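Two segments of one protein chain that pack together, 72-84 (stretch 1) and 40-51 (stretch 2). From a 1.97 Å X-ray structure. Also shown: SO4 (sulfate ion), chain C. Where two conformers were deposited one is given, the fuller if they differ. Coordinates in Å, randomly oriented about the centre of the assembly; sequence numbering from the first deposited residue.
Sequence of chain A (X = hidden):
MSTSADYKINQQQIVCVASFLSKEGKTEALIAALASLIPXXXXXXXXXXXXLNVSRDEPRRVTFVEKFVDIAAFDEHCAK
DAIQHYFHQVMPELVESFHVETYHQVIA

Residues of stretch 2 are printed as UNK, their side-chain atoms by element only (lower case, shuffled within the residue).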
# COMPACT_ATOMS: atom_id res chain seq x y z
N ALA A 72 -10.92 -17.13 -0.14
CA ALA A 72 -11.79 -17.32 1.04
C ALA A 72 -12.09 -15.99 1.74
O ALA A 72 -13.23 -15.74 2.13
CB ALA A 72 -11.21 -18.33 2.03
N ALA A 73 -11.08 -15.13 1.88
CA ALA A 73 -11.28 -13.84 2.54
C ALA A 73 -12.18 -12.90 1.69
O ALA A 73 -13.02 -12.19 2.24
CB ALA A 73 -9.94 -13.17 2.83
N PHE A 74 -12.00 -12.93 0.38
CA PHE A 74 -12.88 -12.19 -0.54
C PHE A 74 -14.34 -12.68 -0.41
O PHE A 74 -15.26 -11.87 -0.29
CB PHE A 74 -12.38 -12.27 -2.00
CG PHE A 74 -13.25 -11.52 -2.98
CD1 PHE A 74 -13.25 -10.12 -3.01
CD2 PHE A 74 -14.10 -12.19 -3.84
CE1 PHE A 74 -14.07 -9.41 -3.89
CE2 PHE A 74 -14.93 -11.48 -4.74
CZ PHE A 74 -14.90 -10.10 -4.76
N ASP A 75 -14.54 -14.00 -0.43
CA ASP A 75 -15.89 -14.58 -0.30
C ASP A 75 -16.53 -14.23 1.05
O ASP A 75 -17.74 -13.91 1.11
CB ASP A 75 -15.83 -16.11 -0.49
CG ASP A 75 -15.52 -16.51 -1.93
OD1 ASP A 75 -15.60 -15.67 -2.85
OD2 ASP A 75 -15.20 -17.69 -2.15
N GLU A 76 -15.74 -14.27 2.12
CA GLU A 76 -16.19 -13.87 3.45
C GLU A 76 -16.68 -12.41 3.45
O GLU A 76 -17.75 -12.10 3.98
CB GLU A 76 -15.07 -14.05 4.50
CG GLU A 76 -15.49 -13.74 5.94
CD GLU A 76 -14.50 -14.26 6.99
OE1 GLU A 76 -13.68 -15.14 6.65
OE2 GLU A 76 -14.57 -13.82 8.15
N HIS A 77 -15.88 -11.52 2.84
CA HIS A 77 -16.24 -10.11 2.69
C HIS A 77 -17.58 -9.96 1.97
O HIS A 77 -18.45 -9.22 2.43
CB HIS A 77 -15.15 -9.35 1.90
CG HIS A 77 -15.61 -8.02 1.39
ND1 HIS A 77 -15.82 -6.94 2.23
CD2 HIS A 77 -15.90 -7.58 0.14
CE1 HIS A 77 -16.23 -5.90 1.52
NE2 HIS A 77 -16.28 -6.27 0.25
N CYS A 78 -17.72 -10.64 0.82
CA CYS A 78 -18.93 -10.54 0.00
C CYS A 78 -20.19 -11.06 0.70
O CYS A 78 -21.29 -10.60 0.38
CB CYS A 78 -18.76 -11.25 -1.35
SG CYS A 78 -17.56 -10.37 -2.37
N ALA A 79 -20.03 -11.95 1.66
CA ALA A 79 -21.18 -12.49 2.41
C ALA A 79 -21.54 -11.68 3.66
O ALA A 79 -22.49 -12.03 4.36
CB ALA A 79 -20.91 -13.96 2.81
N LYS A 80 -20.76 -10.64 3.97
CA LYS A 80 -21.07 -9.79 5.14
C LYS A 80 -22.42 -9.10 4.98
O LYS A 80 -22.75 -8.64 3.88
CB LYS A 80 -19.98 -8.73 5.37
CG LYS A 80 -18.59 -9.26 5.77
CD LYS A 80 -18.56 -9.84 7.17
CE LYS A 80 -17.82 -8.94 8.16
NZ LYS A 80 -17.79 -9.54 9.54
N ASP A 81 -23.15 -8.98 6.10
CA ASP A 81 -24.49 -8.38 6.10
C ASP A 81 -24.52 -6.99 5.46
O ASP A 81 -25.40 -6.71 4.63
CB ASP A 81 -25.04 -8.29 7.53
CG ASP A 81 -25.51 -9.64 8.06
OD1 ASP A 81 -25.86 -10.54 7.26
OD2 ASP A 81 -25.56 -9.79 9.31
N ALA A 82 -23.57 -6.12 5.81
CA ALA A 82 -23.59 -4.74 5.25
C ALA A 82 -23.34 -4.72 3.74
O ALA A 82 -23.87 -3.87 3.02
CB ALA A 82 -22.57 -3.85 5.95
N ILE A 83 -22.53 -5.65 3.26
CA ILE A 83 -22.22 -5.74 1.84
C ILE A 83 -23.45 -6.24 1.09
O ILE A 83 -23.81 -5.67 0.08
CB ILE A 83 -20.94 -6.62 1.58
CG1 ILE A 83 -19.76 -6.12 2.45
CG2 ILE A 83 -20.59 -6.68 0.09
CD1 ILE A 83 -19.39 -4.63 2.28
N GLN A 84 -24.09 -7.29 1.61
CA GLN A 84 -25.30 -7.81 1.00
C GLN A 84 -26.44 -6.77 1.05
O GLN A 84 -27.22 -6.64 0.08
CB GLN A 84 -25.71 -9.15 1.62
CG GLN A 84 -24.61 -10.25 1.59
CD GLN A 84 -24.60 -11.11 0.31
OE1 GLN A 84 -24.53 -12.34 0.39
NE2 GLN A 84 -24.66 -10.47 -0.86
N UNK A 40 -15.73 -1.16 8.74
CA UNK A 40 -15.79 -2.58 9.09
C UNK A 40 -15.01 -3.49 8.15
O UNK A 40 -14.52 -4.54 8.56
c UNK A 40 -17.23 -3.07 9.22
c UNK A 40 -17.90 -2.57 10.50
o UNK A 40 -17.21 -2.14 11.46
o UNK A 40 -19.14 -2.59 10.52
N UNK A 41 -14.92 -3.10 6.88
CA UNK A 41 -14.18 -3.92 5.93
C UNK A 41 -12.69 -3.88 6.23
O UNK A 41 -12.03 -4.92 6.18
c UNK A 41 -13.64 -4.40 3.53
c UNK A 41 -14.45 -3.51 4.48
o UNK A 41 -15.84 -3.65 4.20
N UNK A 42 -12.16 -2.70 6.55
CA UNK A 42 -10.75 -2.56 6.86
C UNK A 42 -10.39 -3.37 8.11
O UNK A 42 -9.23 -3.79 8.26
c UNK A 42 -8.26 1.77 7.55
c UNK A 42 -10.39 -0.29 5.69
c UNK A 42 -10.35 -1.08 7.02
c UNK A 42 -9.95 1.18 5.83
n UNK A 42 -9.18 2.25 8.39
n UNK A 42 -8.59 1.29 6.36
n UNK A 42 -6.99 1.77 7.92
N UNK A 43 -11.38 -3.61 8.97
CA UNK A 43 -11.19 -4.38 10.20
C UNK A 43 -11.30 -5.91 10.01
O UNK A 43 -11.10 -6.66 10.97
n UNK A 43 -12.59 -0.68 13.36
c UNK A 43 -12.36 0.51 12.80
c UNK A 43 -12.99 -1.90 12.64
n UNK A 43 -12.46 0.69 11.46
n UNK A 43 -12.00 1.53 13.57
c UNK A 43 -12.17 -3.91 11.29
c UNK A 43 -11.79 -2.56 11.91
N UNK A 44 -11.62 -6.35 8.79
CA UNK A 44 -11.60 -7.78 8.42
C UNK A 44 -10.15 -8.30 8.44
O UNK A 44 -9.26 -7.67 7.88
c UNK A 44 -14.21 -7.85 5.45
c UNK A 44 -12.19 -7.99 7.02
o UNK A 44 -13.48 -8.34 4.55
c UNK A 44 -13.73 -7.89 6.91
o UNK A 44 -15.30 -7.30 5.18
N UNK A 45 -9.93 -9.46 9.07
CA UNK A 45 -8.59 -10.04 9.20
C UNK A 45 -7.90 -10.24 7.83
O UNK A 45 -6.68 -10.06 7.71
c UNK A 45 -8.66 -11.36 9.95
N UNK A 46 -8.68 -10.61 6.82
CA UNK A 46 -8.15 -10.90 5.49
C UNK A 46 -8.24 -9.76 4.47
O UNK A 46 -7.88 -9.95 3.31
N UNK A 47 -8.69 -8.58 4.90
CA UNK A 47 -8.67 -7.40 4.04
C UNK A 47 -7.30 -6.72 4.04
O UNK A 47 -6.77 -6.36 5.11
c UNK A 47 -9.73 -6.38 4.48
s UNK A 47 -9.69 -4.88 3.44
N UNK A 48 -6.72 -6.56 2.86
CA UNK A 48 -5.42 -5.86 2.70
C UNK A 48 -5.63 -4.40 2.33
O UNK A 48 -4.98 -3.50 2.88
c UNK A 48 -3.24 -5.70 1.30
c UNK A 48 -4.51 -6.54 1.63
c UNK A 48 -4.15 -7.98 2.06
c UNK A 48 -3.51 -8.83 0.89
N UNK A 49 -6.59 -4.17 1.43
CA UNK A 49 -6.85 -2.87 0.86
C UNK A 49 -8.32 -2.75 0.55
O UNK A 49 -8.97 -3.69 0.03
c UNK A 49 -6.30 -1.40 -1.18
c UNK A 49 -5.51 -1.31 -2.51
c UNK A 49 -3.20 -1.85 -3.22
n UNK A 49 -4.06 -1.45 -2.29
n UNK A 49 -1.90 -1.92 -2.94
c UNK A 49 -6.01 -2.67 -0.44
n UNK A 49 -3.62 -2.17 -4.44
N UNK A 50 -8.87 -1.58 0.86
CA UNK A 50 -10.27 -1.28 0.52
C UNK A 50 -10.44 0.22 0.36
O UNK A 50 -10.82 0.93 1.31
c UNK A 50 -15.33 -2.33 0.69
c UNK A 50 -11.16 -1.83 1.63
c UNK A 50 -12.62 -1.98 1.27
c UNK A 50 -14.39 -3.07 -0.03
c UNK A 50 -13.58 -1.27 1.97
c UNK A 50 -13.03 -2.89 0.28
o UNK A 50 -16.66 -2.48 0.45
c UNK A 50 -14.95 -1.44 1.69
N UNK A 51 -10.16 0.69 -0.86
CA UNK A 51 -10.03 2.11 -1.12
C UNK A 51 -11.15 2.57 -2.05
O UNK A 51 -11.40 1.95 -3.09
c UNK A 51 -6.17 2.31 -1.52
c UNK A 51 -7.51 2.11 -0.84
o UNK A 51 -5.14 2.07 -0.86
c UNK A 51 -8.68 2.41 -1.77
o UNK A 51 -6.14 2.72 -2.71
S SO4 C . -21.94 -10.17 9.40
O1 SO4 C . -22.43 -10.52 8.08
O2 SO4 C . -20.80 -11.05 9.70
O3 SO4 C . -21.49 -8.78 9.52
O4 SO4 C . -23.00 -10.44 10.37
O HOH W 1 -12.09 -10.58 4.37
O HOH W 2 -17.14 -4.43 -1.73

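Position 40 carries two side-chain carbons, the second bearing two oxygens, a short carboxylate: Asp 40. Its CA-to-CB bond points toward stretch 1, but its nearest approach, Asp 40 OD2 to Ala 82 CB, is 5.9 Å, too far for a contact.

Position 41 has one carbon bearing an oxygen and a second carbon. Its oxygen lies 3.5 Å from His 77 CE1, near the imidazole plane, and 4.2 Å from Ile 83 CD1. This beta-branched hydroxyl is Thr 41.

Positions 42 and 43 each show three carbons, a nitrogen, and a carbon with two more nitrogens. These guanidinium chains are Arg 42 and Arg 43, both out of reach of stretch 1.

Position 44 has three carbons, the third carrying two oxygens. One oxygen lies 3.0 Å from His 77 ND1, and the residue is Glu 44. His 77 ND1 donates to Glu 44 OE2 at an N-H...acceptor angle of 169°, nearly linear, with the oxygen close to the ring plane. The same OE2 is 3.9 Å from Lys 80 CG.

Position 45 has a single side-chain carbon, Ala 45, and makes no contact.

Position 46 has no side-chain atoms, and its backbone O is 3.9 Å from Ala 73 CB: Gly 46. An ideal CB here would fall 2.6 Å from Ala 73 CB, a clash, so the close approach depends on its absence.

Position 47 has one carbon then a sulfur, Cys 47; its backbone N closes the type I turn onto Glu 44 O at 3.2 Å.

Position 48 has four carbons forked at the first, with one arm two carbons long: Ile 48. Position 49 repeats the guanidinium pattern, Arg 49. Neither reaches stretch 1.

Position 50 has one carbon and a six-carbon ring bearing an oxygen. That oxygen lies 3.6 Å from His 77 CE1 and 3.9 Å from Ile 83 CD1, and the residue is Tyr 50. The Tyr 50 and His 77 rings are oblique, with planes at 70°.

Position 51 has three carbons ending in two oxygens, Glu 51, remote from stretch 1.

The contact, burying 314 Å² in total, centres on His 77, whose ring edge meets Glu 44, Thr 41 and Tyr 50. Water 1 donates to Glu 44 OE1 (2.6 Å) and Ala 73 O (2.8 Å). Water 2 links His 77 NE2 (2.8 Å) with Tyr 50 OH (3.0 Å). Both imidazole nitrogens thus have polar partners, while Gly 46 permits close backbone packing at Ala 73.

Stretch 2, residues 40-51: DTRREAGCIRYE
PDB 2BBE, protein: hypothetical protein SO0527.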